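Local coordinates for protein methylxanthine N3-demethylase NdmB (Pseudomonas putida, PDB 6ICL) that removes the N3-methyl group of theobromine and related methylxanthines as formaldehyde, using O2 and NADH-derived electrons in bacterial caffeine degradation, at residues A[38-43]-A[147-152]; A[73-78]-A[140-145]. All coordinates share one frame; numbering follows the deposited sequence.

The two contacts show how a Rieske domain builds one antiparallel sheet from distant pieces of chain. Contact 1 joins the outermost strand 37-42 to strand 146-150; contact 2 joins strand 74-79 to strand 137-143, and is nested inside the chain loop that contact 1 closes. Their centres lie about 7 Å apart. The hairpin of strands 137-143 and 146-150 links them: W148 N lies 2.9 Å from E141 O, a probable hydrogen bond, and C140 SG packs 3.8 Å from V147 CG1. At the turn, L43 N and D145 O make a second probable bond. Both contacts lie away from the cluster and the iron.

Contact 1: A[38-43]-A[147-152]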
loop_
_atom_site.group_PDB
_atom_site.type_symbol
_atom_site.label_atom_id
_atom_site.label_comp_id
_atom_site.label_asym_id
_atom_site.label_seq_id
_atom_site.Cartn_x
_atom_site.Cartn_y
_atom_site.Cartn_z
ATOM N N HIS A 38 -3.891 36.445 5.691
ATOM C CA HIS A 38 -3.201 35.166 5.806
ATOM C C HIS A 38 -2.873 34.619 4.421
ATOM O O HIS A 38 -3.693 34.725 3.499
ATOM C CB HIS A 38 -4.058 34.150 6.546
ATOM C CG HIS A 38 -4.393 34.562 7.942
ATOM N ND1 HIS A 38 -3.451 34.622 8.940
ATOM C CD2 HIS A 38 -5.564 34.952 8.496
ATOM C CE1 HIS A 38 -4.028 35.040 10.052
ATOM N NE2 HIS A 38 -5.310 35.236 9.811
ATOM N N PRO A 39 -1.702 34.013 4.250
ATOM C CA PRO A 39 -1.386 33.372 2.973
ATOM C C PRO A 39 -2.124 32.038 2.865
ATOM O O PRO A 39 -2.204 31.272 3.833
ATOM C CB PRO A 39 0.126 33.181 3.049
ATOM C CG PRO A 39 0.341 32.863 4.563
ATOM C CD PRO A 39 -0.737 33.659 5.311
ATOM N N VAL A 40 -2.710 31.783 1.691
ATOM C CA VAL A 40 -3.425 30.531 1.474
ATOM C C VAL A 40 -2.717 29.611 0.481
ATOM O O VAL A 40 -2.848 28.385 0.601
ATOM C CB VAL A 40 -4.877 30.792 1.045
ATOM C CG1 VAL A 40 -5.674 31.381 2.228
ATOM C CG2 VAL A 40 -4.915 31.705 -0.207
ATOM N N CYS A 41 -1.938 30.141 -0.457
ATOM C CA CYS A 41 -1.130 29.295 -1.325
ATOM C C CYS A 41 -0.145 30.198 -2.057
ATOM O O CYS A 41 -0.301 31.419 -2.078
ATOM C CB CYS A 41 -2.002 28.507 -2.325
ATOM S SG CYS A 41 -2.980 29.605 -3.419
ATOM N N THR A 42 0.892 29.590 -2.618
ATOM C CA THR A 42 1.744 30.370 -3.497
ATOM C C THR A 42 1.035 30.545 -4.834
ATOM O O THR A 42 0.096 29.815 -5.167
ATOM C CB THR A 42 3.100 29.702 -3.696
ATOM O OG1 THR A 42 2.934 28.491 -4.457
ATOM C CG2 THR A 42 3.733 29.368 -2.333
ATOM N N LEU A 43 1.474 31.549 -5.589
ATOM C CA LEU A 43 0.922 31.768 -6.914
ATOM C C LEU A 43 1.117 30.535 -7.796
ATOM O O LEU A 43 0.185 30.091 -8.478
ATOM C CB LEU A 43 1.580 33.007 -7.529
ATOM C CG LEU A 43 1.049 33.444 -8.885
ATOM C CD1 LEU A 43 -0.466 33.578 -8.796
ATOM C CD2 LEU A 43 1.716 34.788 -9.275
ATOM N N VAL A 147 -0.606 34.117 -2.513
ATOM C CA VAL A 147 -2.003 34.534 -2.450
ATOM C C VAL A 147 -2.415 34.757 -0.996
ATOM O O VAL A 147 -2.365 33.831 -0.176
ATOM C CB VAL A 147 -2.920 33.498 -3.114
ATOM C CG1 VAL A 147 -4.368 34.002 -3.132
ATOM C CG2 VAL A 147 -2.425 33.179 -4.523
ATOM N N TRP A 148 -2.863 35.978 -0.692
ATOM C CA TRP A 148 -3.257 36.403 0.646
ATOM C C TRP A 148 -4.754 36.641 0.683
ATOM O O TRP A 148 -5.337 37.171 -0.269
ATOM C CB TRP A 148 -2.546 37.702 1.044
ATOM C CG TRP A 148 -1.090 37.597 1.014
ATOM C CD1 TRP A 148 -0.265 37.787 -0.065
ATOM C CD2 TRP A 148 -0.251 37.250 2.106
ATOM N NE1 TRP A 148 1.045 37.591 0.301
ATOM C CE2 TRP A 148 1.078 37.260 1.635
ATOM C CE3 TRP A 148 -0.493 36.939 3.451
ATOM C CZ2 TRP A 148 2.159 36.955 2.455
ATOM C CZ3 TRP A 148 0.574 36.653 4.264
ATOM C CH2 TRP A 148 1.889 36.660 3.767
ATOM N N VAL A 149 -5.373 36.266 1.786
ATOM C CA VAL A 149 -6.796 36.459 1.991
ATOM C C VAL A 149 -6.999 37.071 3.373
ATOM O O VAL A 149 -6.344 36.678 4.344
ATOM C CB VAL A 149 -7.585 35.134 1.876
ATOM C CG1 VAL A 149 -9.073 35.368 2.161
ATOM C CG2 VAL A 149 -7.381 34.474 0.503
ATOM N N ARG A 150 -7.931 38.018 3.458
ATOM C CA ARG A 150 -8.386 38.575 4.724
ATOM C C ARG A 150 -9.891 38.383 4.796
ATOM O O ARG A 150 -10.623 38.866 3.928
ATOM C CB ARG A 150 -8.013 40.056 4.857
ATOM C CG ARG A 150 -8.574 40.697 6.148
ATOM C CD ARG A 150 -8.057 42.118 6.334
ATOM N NE ARG A 150 -8.521 43.017 5.282
ATOM C CZ ARG A 150 -8.164 44.299 5.180
ATOM N NH1 ARG A 150 -7.322 44.840 6.063
ATOM N NH2 ARG A 150 -8.636 45.040 4.184
ATOM N N LEU A 151 -10.346 37.650 5.813
ATOM C CA LEU A 151 -11.745 37.281 5.876
ATOM C C LEU A 151 -12.633 38.423 6.327
ATOM O O LEU A 151 -13.815 38.451 5.966
ATOM C CB LEU A 151 -11.937 36.099 6.816
ATOM C CG LEU A 151 -11.322 34.794 6.320
ATOM C CD1 LEU A 151 -11.610 33.691 7.337
ATOM C CD2 LEU A 151 -11.869 34.442 4.923
ATOM N N ASP A 152 -12.117 39.342 7.136
ATOM C CA ASP A 152 -12.952 40.395 7.696
ATOM C C ASP A 152 -12.265 41.740 7.534
ATOM O O ASP A 152 -11.160 41.949 8.053
ATOM C CB ASP A 152 -13.300 40.145 9.166
ATOM C CG ASP A 152 -14.433 41.050 9.638
ATOM O OD1 ASP A 152 -14.480 42.196 9.183
ATOM O OD2 ASP A 152 -15.297 40.620 10.417
#
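The carbonyl oxygen of V147 is gripped twice by the edge strand of the Rieske-domain sheet. V40 N donates to V147 O over 2.8 Å, in a straight bond (170° at the hydrogen) nearly along the C=O axis, and P39 CA adds a longer C-H...O contact to the same oxygen at 3.3 Å. V147 N in turn donates to C41 O. Through these two hydrogen bonds V40 and C41 together face the single residue V147, in the manner of a classic beta bulge; the psi of V40, -27°, is the near-helical value usual at the first position of such a bulge. Further along, H38 and V149 form a regular antiparallel hydrogen-bonded pair, H38 N to V149 O at 2.8 Å and V149 N to H38 O at 2.9 Å.

On the side where V147 and V149 lie, V40 CG2 touches both valines, 3.8 Å from V147 CG1 and equally far from V149 CG2, and residues of strands 57-61 and 64-71 pack onto this apolar patch. P39 and W148 occupy the other face. With CG of W148 anti to its carbonyl carbon (chi1 -58°), the indole reaches back across the proline, while its NE1 bonds to K143 O. P39 CD meets CZ3 of W148 at 3.4 Å, and P39 CB makes a CH-pi contact over the face of the six-membered ring.

Contact 2: A[73-78]-A[140-145]; sequences SKIIAA and CEVKYD
The carboxylate of E141 is the flat group that meets the other strand: its OE1 lies 4.0 Å from CE of K74, the two side chains crossing at about a right angle. Within segment 140-145 itself, on the side of the turn, the Y144 ring carries CG of K143 over the centre of one face, and its OH is hydrogen-bonded to P161 O and L163 N. E141 starts out pointing away from strand 74-78, but a bend at chi2 (-64°) turns the carboxylate back. K74, itself bent at several torsions, crosses it without forming a salt bridge, since NZ of K74 stays 5.3 Å from OE1 of E141; opposite charges at that range would at most attract weakly. The same NZ comes within 3.9 Å of CG2 of V142.

The rest of the contact is apolar. I75 CD1 meets V142 CG2 at 3.7 Å, and L43 of helix 43-48 packs on both residues. C140 holds its SG anti to the backbone N (chi1 178°), which sets the sulfur beside I75, 4.0 Å from CG2 of that residue. A77 adds its methyl, CB 3.9 Å from CB of C140.

The N-to-C directions of the two short strands make 134°, well off the 180° of an exactly antiparallel pair. A water lies 3.1 Å from I75 O, to which it can donate, and is more weakly placed for C140 O; with more acceptors around it than protons, it cannot serve them all. A backbone hydrogen bond between A77 and F138 joins the same two strands. The chain between these neighbouring strands holds C82, H84, C105 and H108 of the cluster pocket, so the arrangement is that of a Rieske fold, whose base sheet closes behind the excursion bearing the [2Fe-2S] site.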
loop_
_atom_site.group_PDB
_atom_site.type_symbol
_atom_site.label_atom_id
_atom_site.label_comp_id
_atom_site.label_asym_id
_atom_site.label_seq_id
_atom_site.Cartn_x
_atom_site.Cartn_y
_atom_site.Cartn_z
ATOM N N SER A 73 -8.203 38.470 -14.864
ATOM C CA SER A 73 -6.837 38.711 -14.408
ATOM C C SER A 73 -6.704 38.983 -12.913
ATOM O O SER A 73 -5.595 39.288 -12.452
ATOM C CB SER A 73 -6.186 39.862 -15.179
ATOM O OG SER A 73 -6.228 39.579 -16.561
ATOM N N LYS A 74 -7.775 38.882 -12.125
ATOM C CA LYS A 74 -7.636 39.004 -10.680
ATOM C C LYS A 74 -8.143 37.750 -9.976
ATOM O O LYS A 74 -9.257 37.273 -10.239
ATOM C CB LYS A 74 -8.386 40.217 -10.108
ATOM C CG LYS A 74 -7.585 41.007 -9.009
ATOM C CD LYS A 74 -7.026 40.130 -7.830
ATOM C CE LYS A 74 -5.446 40.031 -7.736
ATOM N NZ LYS A 74 -4.731 38.963 -8.597
ATOM N N ILE A 75 -7.350 37.283 -9.022
ATOM C CA ILE A 75 -7.723 36.144 -8.198
ATOM C C ILE A 75 -8.695 36.602 -7.135
ATOM O O ILE A 75 -8.439 37.562 -6.401
ATOM C CB ILE A 75 -6.482 35.505 -7.571
ATOM C CG1 ILE A 75 -5.490 35.126 -8.664
ATOM C CG2 ILE A 75 -6.873 34.276 -6.744
ATOM C CD1 ILE A 75 -4.243 34.486 -8.094
ATOM N N ILE A 76 -9.824 35.928 -7.064
ATOM C CA ILE A 76 -10.816 36.199 -6.053
ATOM C C ILE A 76 -10.807 35.032 -5.079
ATOM O O ILE A 76 -10.340 33.928 -5.382
ATOM C CB ILE A 76 -12.208 36.382 -6.686
ATOM C CG1 ILE A 76 -12.629 35.066 -7.322
ATOM C CG2 ILE A 76 -12.152 37.446 -7.775
ATOM C CD1 ILE A 76 -14.066 34.696 -7.090
ATOM N N ALA A 77 -11.327 35.291 -3.890
ATOM C CA ALA A 77 -11.517 34.285 -2.862
ATOM C C ALA A 77 -12.971 34.379 -2.439
ATOM O O ALA A 77 -13.469 35.477 -2.170
ATOM C CB ALA A 77 -10.570 34.511 -1.663
ATOM N N ALA A 78 -13.668 33.251 -2.420
ATOM C CA ALA A 78 -15.065 33.247 -2.029
ATOM C C ALA A 78 -15.339 31.996 -1.215
ATOM O O ALA A 78 -14.506 31.090 -1.144
ATOM C CB ALA A 78 -15.989 33.307 -3.249
ATOM N N CYS A 140 -8.511 39.675 -1.186
ATOM C CA CYS A 140 -7.609 38.701 -1.779
ATOM C C CYS A 140 -6.656 39.452 -2.685
ATOM O O CYS A 140 -7.104 40.183 -3.566
ATOM C CB CYS A 140 -8.391 37.615 -2.567
ATOM S SG CYS A 140 -7.339 36.370 -3.390
ATOM N N GLU A 141 -5.356 39.301 -2.444
ATOM C CA GLU A 141 -4.339 40.009 -3.211
ATOM C C GLU A 141 -3.108 39.125 -3.308
ATOM O O GLU A 141 -2.788 38.393 -2.371
ATOM C CB GLU A 141 -3.932 41.358 -2.568
ATOM C CG GLU A 141 -5.074 42.379 -2.333
ATOM C CD GLU A 141 -5.756 42.879 -3.630
ATOM O OE1 GLU A 141 -5.225 42.614 -4.738
ATOM O OE2 GLU A 141 -6.842 43.513 -3.534
ATOM N N VAL A 142 -2.415 39.211 -4.438
ATOM C CA VAL A 142 -1.155 38.502 -4.645
ATOM C C VAL A 142 -0.003 39.428 -4.261
ATOM O O VAL A 142 0.113 40.540 -4.783
ATOM C CB VAL A 142 -1.022 38.023 -6.101
ATOM C CG1 VAL A 142 0.355 37.381 -6.338
ATOM C CG2 VAL A 142 -2.118 37.022 -6.438
ATOM N N LYS A 143 0.860 38.979 -3.358
ATOM C CA LYS A 143 2.040 39.768 -3.040
ATOM C C LYS A 143 3.180 38.816 -2.736
ATOM O O LYS A 143 2.984 37.809 -2.062
ATOM C CB LYS A 143 1.792 40.709 -1.856
ATOM C CG LYS A 143 2.843 41.829 -1.727
ATOM C CD LYS A 143 2.433 42.844 -0.672
ATOM C CE LYS A 143 3.401 44.021 -0.624
ATOM N NZ LYS A 143 2.884 45.046 0.345
ATOM N N TYR A 144 4.359 39.132 -3.258
ATOM C CA TYR A 144 5.534 38.267 -3.174
ATOM C C TYR A 144 5.266 36.883 -3.775
ATOM O O TYR A 144 5.809 35.875 -3.297
ATOM C CB TYR A 144 6.047 38.101 -1.737
ATOM C CG TYR A 144 5.877 39.278 -0.800
ATOM C CD1 TYR A 144 6.491 40.512 -1.049
ATOM C CD2 TYR A 144 5.126 39.141 0.362
ATOM C CE1 TYR A 144 6.359 41.581 -0.150
ATOM C CE2 TYR A 144 4.975 40.196 1.248
ATOM C CZ TYR A 144 5.590 41.413 0.997
ATOM O OH TYR A 144 5.429 42.431 1.919
ATOM N N ASP A 145 4.428 36.831 -4.811
ATOM C CA ASP A 145 4.050 35.584 -5.479
ATOM C C ASP A 145 3.369 34.621 -4.515
ATOM O O ASP A 145 3.503 33.398 -4.627
ATOM C CB ASP A 145 5.250 34.927 -6.167
ATOM C CG ASP A 145 5.741 35.744 -7.368
ATOM O OD1 ASP A 145 4.925 36.529 -7.922
ATOM O OD2 ASP A 145 6.932 35.612 -7.746
HETATM O O HOH W 1 -10.061 39.890 -5.259
#